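ASCH domain-containing protein (Pyrococcus horikoshii, PDB 2Z0T) is of unknown function but probably binds RNA through a domain of the PUA-like ASCH family. Local coordinates at residues Lys20-Arg25 with Val100-Ile105. Numbering follows the deposited sequence.
Sequences KKIEGR and VVAIEI
Lys20 NZ is gripped by three acceptors: Ile22 O at 2.7 Å, in the carbonyl plane, the carbonyl of Val72, and, more weakly, Glu23 OE1 at 3.0 Å in a salt bridge. Lys20 also makes a cation-pi contact with Tyr11. Glu23 CG stands anti to the backbone N (chi1 171°), and the chain bends at chi2, which lifts the carboxylate away from 100-105. Its other oxygen takes two bonds from Arg25, whose guanidinium comes side-on: Arg25 NE lies 2.7 Å from Glu23 OE2, on its anti lone pair, and NH2 meets the same oxygen from above the carboxylate plane. NH2 also donates to the carbonyl of Gly6. Two cations probably keep this buried carboxylate ionised.

Beneath the network the backbones pair antiparallel through five hydrogen bonds. Glu23 and Ile103 are a hydrogen-bonded pair, with Glu23 N to Ile103 O at 2.9 Å along a lone pair; Arg25 and Val101 form the next. Ile105 N closes the far end on Lys21 O at 3.0 Å, and Ile105 CD1 comes to 4.0 Å from Glu23 CB. On the reverse face, Ile22 CG2 touches Ala102 CB at 3.8 Å, while its CD1 crosses Glu104 obliquely. Two waters bridge Lys21 NZ and Ile105 O, each with one weak leg.

Strand 22-26 is an edge strand of the five-stranded mixed sheet, with 100-107 between it and 47-57; helix 60-67 covers Ile22 and Ala102, while helix 9-16 packs on Lys20 and Ile105.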
loop_
_atom_site.group_PDB
_atom_site.type_symbol
_atom_site.label_atom_id
_atom_site.label_comp_id
_atom_site.label_asym_id
_atom_site.label_seq_id
_atom_site.Cartn_x
_atom_site.Cartn_y
_atom_site.Cartn_z
ATOM N N LYS A 20 -0.651 -1.705 10.340
ATOM C CA LYS A 20 -0.368 -1.602 8.912
ATOM C C LYS A 20 0.382 -0.286 8.708
ATOM O O LYS A 20 -0.209 0.793 8.763
ATOM C CB LYS A 20 -1.674 -1.617 8.112
ATOM C CG LYS A 20 -1.503 -1.469 6.608
ATOM C CD LYS A 20 -2.808 -1.786 5.885
ATOM C CE LYS A 20 -2.758 -1.402 4.411
ATOM N NZ LYS A 20 -1.668 -2.085 3.655
ATOM N N LYS A 21 1.689 -0.382 8.484
ATOM C CA LYS A 21 2.520 0.803 8.306
ATOM C C LYS A 21 2.901 1.044 6.853
ATOM O O LYS A 21 3.530 2.052 6.529
ATOM C CB LYS A 21 3.796 0.670 9.142
ATOM C CG LYS A 21 3.552 0.448 10.630
ATOM C CD LYS A 21 4.861 0.294 11.395
ATOM C CE LYS A 21 5.712 1.559 11.310
ATOM N NZ LYS A 21 5.001 2.748 11.861
ATOM N N ILE A 22 2.516 0.112 5.989
ATOM C CA ILE A 22 2.829 0.185 4.570
ATOM C C ILE A 22 1.582 -0.042 3.727
ATOM O O ILE A 22 0.764 -0.906 4.043
ATOM C CB ILE A 22 3.848 -0.915 4.176
ATOM C CG1 ILE A 22 5.115 -0.796 5.028
ATOM C CG2 ILE A 22 4.164 -0.830 2.683
ATOM C CD1 ILE A 22 5.870 0.510 4.842
ATOM N N GLU A 23 1.434 0.738 2.660
ATOM C CA GLU A 23 0.311 0.552 1.755
ATOM C C GLU A 23 0.909 0.141 0.416
ATOM O O GLU A 23 1.683 0.888 -0.182
ATOM C CB GLU A 23 -0.503 1.834 1.580
ATOM C CG GLU A 23 -1.558 1.754 0.461
ATOM C CD GLU A 23 -2.590 0.646 0.667
ATOM O OE1 GLU A 23 -2.534 -0.051 1.701
ATOM O OE2 GLU A 23 -3.464 0.474 -0.211
ATOM N N GLY A 24 0.560 -1.058 -0.033
ATOM C CA GLY A 24 1.065 -1.547 -1.302
ATOM C C GLY A 24 0.088 -1.222 -2.412
ATOM O O GLY A 24 -1.120 -1.375 -2.242
ATOM N N ARG A 25 0.617 -0.773 -3.545
ATOM C CA ARG A 25 -0.187 -0.402 -4.703
ATOM C C ARG A 25 0.593 -0.709 -5.971
ATOM O O ARG A 25 1.791 -0.989 -5.922
ATOM C CB ARG A 25 -0.463 1.105 -4.690
ATOM C CG ARG A 25 -1.316 1.586 -3.547
ATOM C CD ARG A 25 -2.782 1.487 -3.889
ATOM N NE ARG A 25 -3.592 1.601 -2.685
ATOM C CZ ARG A 25 -4.843 2.041 -2.663
ATOM N NH1 ARG A 25 -5.440 2.419 -3.786
ATOM N NH2 ARG A 25 -5.492 2.100 -1.509
ATOM N N VAL A 100 5.497 -2.587 -8.541
ATOM C CA VAL A 100 4.723 -2.398 -7.318
ATOM C C VAL A 100 5.394 -1.405 -6.382
ATOM O O VAL A 100 6.617 -1.393 -6.255
ATOM C CB VAL A 100 4.558 -3.745 -6.582
ATOM C CG1 VAL A 100 3.837 -3.546 -5.260
ATOM C CG2 VAL A 100 3.795 -4.720 -7.471
ATOM N N VAL A 101 4.593 -0.581 -5.714
ATOM C CA VAL A 101 5.157 0.403 -4.804
ATOM C C VAL A 101 4.707 0.210 -3.360
ATOM O O VAL A 101 3.539 -0.083 -3.087
ATOM C CB VAL A 101 4.814 1.846 -5.264
ATOM C CG1 VAL A 101 3.308 2.044 -5.298
ATOM C CG2 VAL A 101 5.468 2.864 -4.333
ATOM N N ALA A 102 5.659 0.338 -2.441
ATOM C CA ALA A 102 5.378 0.234 -1.018
ATOM C C ALA A 102 5.403 1.673 -0.504
ATOM O O ALA A 102 6.446 2.326 -0.523
ATOM C CB ALA A 102 6.450 -0.594 -0.315
ATOM N N ILE A 103 4.253 2.170 -0.073
ATOM C CA ILE A 103 4.160 3.535 0.435
ATOM C C ILE A 103 4.207 3.500 1.960
ATOM O O ILE A 103 3.287 2.993 2.599
ATOM C CB ILE A 103 2.836 4.199 -0.018
ATOM C CG1 ILE A 103 2.677 4.058 -1.536
ATOM C CG2 ILE A 103 2.816 5.662 0.390
ATOM C CD1 ILE A 103 1.341 4.538 -2.055
ATOM N N GLU A 104 5.285 4.023 2.540
ATOM C CA GLU A 104 5.428 4.048 3.994
ATOM C C GLU A 104 4.523 5.163 4.491
ATOM O O GLU A 104 4.692 6.319 4.106
ATOM C CB GLU A 104 6.876 4.330 4.395
ATOM C CG GLU A 104 7.152 4.111 5.880
ATOM C CD GLU A 104 8.565 4.498 6.272
ATOM O OE1 GLU A 104 9.485 4.273 5.460
ATOM O OE2 GLU A 104 8.758 5.019 7.395
ATOM N N ILE A 105 3.567 4.815 5.346
ATOM C CA ILE A 105 2.603 5.794 5.835
ATOM C C ILE A 105 2.489 5.935 7.349
ATOM O O ILE A 105 2.806 5.013 8.107
ATOM C CB ILE A 105 1.205 5.477 5.273
ATOM C CG1 ILE A 105 0.817 4.041 5.643
ATOM C CG2 ILE A 105 1.208 5.644 3.758
ATOM C CD1 ILE A 105 -0.570 3.634 5.195
HETATM O O HOH W 1 5.362 3.525 8.859
HETATM O O HOH W 2 2.230 3.878 11.302
#